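DTDP-4-dehydrorhamnose 3,5-epimerase (Bacillus anthracis str. Ames, PDB 3RYK) catalyses the epimerisation of dTDP-4-dehydrorhamnose at carbons 3 and 5 of the sugar ring, a step in dTDP-L-rhamnose biosynthesis. Local coordinates at residues A[33-38]-A[123-128]; A[107-112]-A[133-138]. All coordinates share one frame; numbering follows the deposited sequence.

Interactions 1 and 2 illustrate how a sandwich core is built: both join the same two sheets, and their centres are only about 5 Å apart. Within one sheet, strand 35-45 neighbours strand 134-137, where L38 N lies 2.8 Å from Q134 O in a probable hydrogen bond. Within the other, strands 104-111 and 122-128 are neighbours, with a probable hydrogen bond of 2.7 Å from D107 N to Y125 O. Between the sheets the two contacts merge where A35 CB packs 3.5 Å from I109 CD1. Neither contact includes a residue of the thymidine diphosphate or pyrophosphate pocket, although strand 35-45 runs on to D45 of the former, and the D107 side chain lies about 13 Å from a bound pyrophosphate.

Interaction 1: residues A[33-38]-A[123-128]; sequences TDAKLL and RGYILS
A35 and L37 look across the interior of a jelly roll-like beta sandwich at Y125 and L127, their short strand segments running in roughly the same direction. The axes of 35-38 and 123-128 are 9.8 Å apart and cross at 32°, a separation that suits packing between sheets and is too wide for backbone pairing. L37 and Y125 have the closer CA atoms of the register, 8.3 Å apart, and no direct hydrogen bond joins the segments. Side chains therefore make the contact. The first torsion of L37 (chi1 -178°) extends its CG away from its own backbone N, and the isobutyl group reaches across the gap. Its two methyls, CD1 and CD2, each come 4.1 Å from CD1 of the Y125 ring. L37 CD1 also meets L127 CD2 at 3.5 Å, a tight methyl-to-methyl contact made as the two leucines pass alongside each other in opposite directions. The tyrosine is braced from its own strand as well: R123 CG lies over one face of the ring, towards the rim, while the guanidinium of R123 forms a salt bridge with E29. At the far end of the ring, the Y125 hydroxyl approaches A35 CB, and a water 2.7 Å from Y125 OH links it to A35 O through a second, weak hydrogen bond.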
loop_
_atom_site.group_PDB
_atom_site.type_symbol
_atom_site.label_atom_id
_atom_site.label_comp_id
_atom_site.label_asym_id
_atom_site.label_seq_id
_atom_site.Cartn_x
_atom_site.Cartn_y
_atom_site.Cartn_z
ATOM N N THR A 33 -9.267 -24.266 1.082
ATOM C CA THR A 33 -9.924 -23.929 2.347
ATOM C C THR A 33 -9.794 -22.489 2.847
ATOM O O THR A 33 -10.810 -21.859 3.169
ATOM C CB THR A 33 -9.483 -24.895 3.507
ATOM O OG1 THR A 33 -9.610 -26.264 3.087
ATOM C CG2 THR A 33 -10.327 -24.673 4.759
ATOM N N ASP A 34 -8.563 -21.985 2.878
ATOM C CA ASP A 34 -8.220 -20.656 3.383
ATOM C C ASP A 34 -7.716 -19.571 2.408
ATOM O O ASP A 34 -7.692 -18.408 2.788
ATOM C CB ASP A 34 -7.145 -20.896 4.447
ATOM C CG ASP A 34 -7.641 -21.794 5.587
ATOM O OD1 ASP A 34 -8.734 -21.531 6.159
ATOM O OD2 ASP A 34 -6.905 -22.736 5.943
ATOM N N ALA A 35 -7.289 -19.935 1.198
ATOM C CA ALA A 35 -6.797 -18.936 0.225
ATOM C C ALA A 35 -7.993 -18.171 -0.328
ATOM O O ALA A 35 -8.961 -18.772 -0.745
ATOM C CB ALA A 35 -6.003 -19.582 -0.893
ATOM N N LYS A 36 -7.906 -16.852 -0.371
ATOM C CA LYS A 36 -9.023 -16.031 -0.840
ATOM C C LYS A 36 -8.638 -14.957 -1.835
ATOM O O LYS A 36 -7.719 -14.187 -1.582
ATOM C CB LYS A 36 -9.668 -15.370 0.390
ATOM C CG LYS A 36 -10.284 -16.358 1.384
ATOM C CD LYS A 36 -10.683 -15.677 2.689
ATOM C CE LYS A 36 -11.306 -16.636 3.696
ATOM N NZ LYS A 36 -12.612 -17.181 3.198
ATOM N N LEU A 37 -9.327 -14.939 -2.973
ATOM C CA LEU A 37 -9.103 -13.937 -4.015
ATOM C C LEU A 37 -10.157 -12.901 -3.651
ATOM O O LEU A 37 -11.338 -13.224 -3.603
ATOM C CB LEU A 37 -9.322 -14.485 -5.422
ATOM C CG LEU A 37 -9.063 -13.490 -6.555
ATOM C CD1 LEU A 37 -7.609 -13.012 -6.576
ATOM C CD2 LEU A 37 -9.421 -14.149 -7.881
ATOM N N LEU A 38 -9.726 -11.668 -3.397
ATOM C CA LEU A 38 -10.616 -10.587 -2.977
ATOM C C LEU A 38 -10.680 -9.388 -3.919
ATOM O O LEU A 38 -9.751 -9.127 -4.678
ATOM C CB LEU A 38 -10.087 -10.061 -1.641
ATOM C CG LEU A 38 -9.886 -11.060 -0.489
ATOM C CD1 LEU A 38 -9.264 -10.375 0.751
ATOM C CD2 LEU A 38 -11.188 -11.734 -0.141
ATOM N N ARG A 123 -2.449 -22.901 -7.569
ATOM C CA ARG A 123 -3.394 -22.130 -8.369
ATOM C C ARG A 123 -2.759 -20.826 -8.832
ATOM O O ARG A 123 -2.077 -20.145 -8.060
ATOM C CB ARG A 123 -4.723 -21.909 -7.651
ATOM C CG ARG A 123 -5.780 -21.144 -8.482
ATOM C CD ARG A 123 -7.160 -21.290 -7.846
ATOM N NE ARG A 123 -8.231 -20.638 -8.608
ATOM C CZ ARG A 123 -8.840 -21.173 -9.665
ATOM N NH1 ARG A 123 -8.451 -22.349 -10.145
ATOM N NH2 ARG A 123 -9.815 -20.503 -10.288
ATOM N N GLY A 124 -2.986 -20.526 -10.107
ATOM C CA GLY A 124 -2.478 -19.326 -10.768
ATOM C C GLY A 124 -3.542 -18.248 -10.917
ATOM O O GLY A 124 -4.570 -18.480 -11.559
ATOM N N TYR A 125 -3.280 -17.071 -10.340
ATOM C CA TYR A 125 -4.208 -15.932 -10.373
ATOM C C TYR A 125 -3.588 -14.713 -11.056
ATOM O O TYR A 125 -2.372 -14.448 -10.928
ATOM C CB TYR A 125 -4.482 -15.458 -8.950
ATOM C CG TYR A 125 -4.900 -16.497 -7.953
ATOM C CD1 TYR A 125 -6.236 -16.703 -7.643
ATOM C CD2 TYR A 125 -3.957 -17.248 -7.284
ATOM C CE1 TYR A 125 -6.619 -17.634 -6.693
ATOM C CE2 TYR A 125 -4.322 -18.187 -6.347
ATOM C CZ TYR A 125 -5.662 -18.377 -6.049
ATOM O OH TYR A 125 -6.022 -19.309 -5.101
ATOM N N ILE A 126 -4.419 -13.953 -11.760
ATOM C CA ILE A 126 -3.963 -12.751 -12.436
ATOM C C ILE A 126 -4.408 -11.572 -11.582
ATOM O O ILE A 126 -5.617 -11.320 -11.463
ATOM C CB ILE A 126 -4.492 -12.615 -13.893
ATOM C CG1 ILE A 126 -3.973 -13.756 -14.793
ATOM C CG2 ILE A 126 -4.101 -11.280 -14.475
ATOM C CD1 ILE A 126 -4.537 -13.737 -16.225
ATOM N N LEU A 127 -3.432 -10.875 -11.009
ATOM C CA LEU A 127 -3.628 -9.719 -10.169
ATOM C C LEU A 127 -3.063 -8.536 -10.959
ATOM O O LEU A 127 -1.946 -8.591 -11.509
ATOM C CB LEU A 127 -2.928 -9.908 -8.825
ATOM C CG LEU A 127 -3.309 -11.189 -8.060
ATOM C CD1 LEU A 127 -2.602 -11.294 -6.704
ATOM C CD2 LEU A 127 -4.821 -11.269 -7.878
ATOM N N SER A 128 -3.834 -7.461 -11.057
ATOM C CA SER A 128 -3.384 -6.298 -11.807
ATOM C C SER A 128 -3.819 -4.951 -11.233
ATOM O O SER A 128 -4.653 -4.872 -10.323
ATOM C CB SER A 128 -3.865 -6.407 -13.245
ATOM O OG SER A 128 -5.298 -6.302 -13.290
HETATM O O HOH W 1 -8.267 -18.585 -3.858
#

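Interaction 2: residues A[107-112]-A[133-138]; sequences DVIVDL and RQLLVP
In L135 and D107 the first torsion sets CG anti to the backbone N, and from there L135 CD2 and D107 OD1 meet at 3.5 Å. I109 behaves differently: at chi1 70° its CG1 sits between the backbone N and the carbonyl carbon, while CG2, on the other branch, becomes the point of contact with segment 133-138. That one methyl serves two partners. It meets L135 CD2 at 3.5 Å, the two side chains crossing at a slant, and it lies 3.9 Å from V137 CG2. V137 CG1 is almost as near to it, so the I109 methyl rests against the forked end of the valine. L135 CD2 is shared in turn, for its approach to D107 OD1 sets a carboxylate oxygen against a hydrocarbon surface. The other oxygen of this buried acid, OD2, is hydrogen-bonded to H143 NE2 on strand 141-147, a polar tie within the sheet that probably helps to fix the rotation of the carboxylate beside L135. The backbones remain apart, their segment axes 9.3 Å from each other at their closest and inclined by 20°, with no hydrogen bond between the segments. Each strand is paired within its own sheet, 104-111 with 122-128 and with 141-147, and 134-137 with 35-45 and with 96-100. Interlocking branched side chains from two facing sheets, here with their local strands only slightly inclined to each other, are the classic core of a beta sandwich, in this case the jelly roll-like fold of the dTDP-4-dehydrorhamnose 3,5-epimerases.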
loop_
_atom_site.group_PDB
_atom_site.type_symbol
_atom_site.label_atom_id
_atom_site.label_comp_id
_atom_site.label_asym_id
_atom_site.label_seq_id
_atom_site.Cartn_x
_atom_site.Cartn_y
_atom_site.Cartn_z
ATOM N N ASP A 107 0.245 -14.769 -10.392
ATOM C CA ASP A 107 0.635 -15.193 -9.072
ATOM C C ASP A 107 0.242 -16.629 -8.769
ATOM O O ASP A 107 -0.899 -17.043 -9.006
ATOM C CB ASP A 107 0.014 -14.201 -8.100
ATOM C CG ASP A 107 0.502 -14.369 -6.693
ATOM O OD1 ASP A 107 0.358 -15.455 -6.083
ATOM O OD2 ASP A 107 1.012 -13.354 -6.183
ATOM N N VAL A 108 1.187 -17.383 -8.215
ATOM C CA VAL A 108 0.953 -18.769 -7.901
ATOM C C VAL A 108 1.132 -19.032 -6.413
ATOM O O VAL A 108 1.991 -18.415 -5.768
ATOM C CB VAL A 108 1.986 -19.678 -8.615
ATOM C CG1 VAL A 108 1.899 -21.146 -8.100
ATOM C CG2 VAL A 108 1.833 -19.601 -10.132
ATOM N N ILE A 109 0.296 -19.915 -5.880
ATOM C CA ILE A 109 0.385 -20.303 -4.481
ATOM C C ILE A 109 0.324 -21.817 -4.489
ATOM O O ILE A 109 -0.379 -22.402 -5.311
ATOM C CB ILE A 109 -0.685 -19.670 -3.513
ATOM C CG1 ILE A 109 -2.093 -20.213 -3.747
ATOM C CG2 ILE A 109 -0.649 -18.148 -3.601
ATOM C CD1 ILE A 109 -3.113 -19.601 -2.814
ATOM N N VAL A 110 1.099 -22.437 -3.597
ATOM C CA VAL A 110 1.163 -23.887 -3.473
ATOM C C VAL A 110 0.878 -24.280 -2.011
ATOM O O VAL A 110 1.472 -23.719 -1.090
ATOM C CB VAL A 110 2.581 -24.393 -3.844
ATOM C CG1 VAL A 110 2.568 -25.928 -3.942
ATOM C CG2 VAL A 110 3.070 -23.784 -5.167
ATOM N N ASP A 111 -0.039 -25.225 -1.800
ATOM C CA ASP A 111 -0.401 -25.675 -0.446
ATOM C C ASP A 111 0.679 -26.682 -0.009
ATOM O O ASP A 111 0.792 -27.771 -0.591
ATOM C CB ASP A 111 -1.816 -26.296 -0.438
ATOM C CG ASP A 111 -2.307 -26.679 0.967
ATOM O OD1 ASP A 111 -1.493 -26.696 1.917
ATOM O OD2 ASP A 111 -3.531 -26.956 1.141
ATOM N N LEU A 112 1.472 -26.316 0.997
ATOM C CA LEU A 112 2.538 -27.211 1.487
ATOM C C LEU A 112 2.230 -27.864 2.840
ATOM O O LEU A 112 3.119 -28.405 3.496
ATOM C CB LEU A 112 3.885 -26.478 1.516
ATOM C CG LEU A 112 4.427 -26.012 0.162
ATOM C CD1 LEU A 112 5.855 -25.494 0.276
ATOM C CD2 LEU A 112 4.361 -27.135 -0.831
ATOM N N ARG A 133 -7.406 -6.656 -7.719
ATOM C CA ARG A 133 -7.589 -7.866 -6.946
ATOM C C ARG A 133 -6.495 -8.127 -5.968
ATOM O O ARG A 133 -5.376 -7.659 -6.153
ATOM C CB ARG A 133 -7.867 -9.083 -7.840
ATOM C CG ARG A 133 -9.247 -8.995 -8.517
ATOM C CD ARG A 133 -9.557 -10.196 -9.373
ATOM N NE ARG A 133 -10.918 -10.054 -9.939
ATOM C CZ ARG A 133 -11.532 -10.994 -10.655
ATOM N NH1 ARG A 133 -10.942 -12.151 -10.918
ATOM N NH2 ARG A 133 -12.775 -10.796 -11.095
ATOM N N GLN A 134 -6.848 -8.834 -4.902
ATOM C CA GLN A 134 -5.895 -9.163 -3.857
ATOM C C GLN A 134 -5.985 -10.642 -3.567
ATOM O O GLN A 134 -6.982 -11.282 -3.842
ATOM C CB GLN A 134 -6.163 -8.339 -2.597
ATOM C CG GLN A 134 -6.241 -6.829 -2.875
ATOM C CD GLN A 134 -6.253 -5.960 -1.627
ATOM O OE1 GLN A 134 -5.927 -6.407 -0.522
ATOM N NE2 GLN A 134 -6.608 -4.698 -1.806
ATOM N N LEU A 135 -4.893 -11.202 -3.074
ATOM C CA LEU A 135 -4.863 -12.614 -2.749
ATOM C C LEU A 135 -4.397 -12.768 -1.309
ATOM O O LEU A 135 -3.376 -12.190 -0.922
ATOM C CB LEU A 135 -3.911 -13.347 -3.688
ATOM C CG LEU A 135 -3.808 -14.854 -3.501
ATOM C CD1 LEU A 135 -5.132 -15.543 -3.798
ATOM C CD2 LEU A 135 -2.709 -15.400 -4.408
ATOM N N LEU A 136 -5.160 -13.522 -0.516
ATOM C CA LEU A 136 -4.847 -13.782 0.875
ATOM C C LEU A 136 -4.169 -15.150 0.815
ATOM O O LEU A 136 -4.799 -16.144 0.452
ATOM C CB LEU A 136 -6.117 -13.805 1.744
ATOM C CG LEU A 136 -5.967 -13.949 3.274
ATOM C CD1 LEU A 136 -5.377 -15.299 3.712
ATOM C CD2 LEU A 136 -5.151 -12.797 3.824
ATOM N N VAL A 137 -2.864 -15.173 1.107
ATOM C CA VAL A 137 -2.072 -16.391 1.095
ATOM C C VAL A 137 -1.904 -16.842 2.559
ATOM O O VAL A 137 -1.200 -16.187 3.342
ATOM C CB VAL A 137 -0.675 -16.169 0.485
ATOM C CG1 VAL A 137 0.008 -17.512 0.252
ATOM C CG2 VAL A 137 -0.763 -15.400 -0.830
ATOM N N PRO A 138 -2.537 -17.962 2.936
ATOM C CA PRO A 138 -2.402 -18.398 4.313
ATOM C C PRO A 138 -1.020 -18.933 4.661
ATOM O O PRO A 138 -0.170 -19.100 3.783
ATOM C CB PRO A 138 -3.401 -19.572 4.419
ATOM C CG PRO A 138 -4.138 -19.637 3.160
ATOM C CD PRO A 138 -3.388 -18.870 2.140
#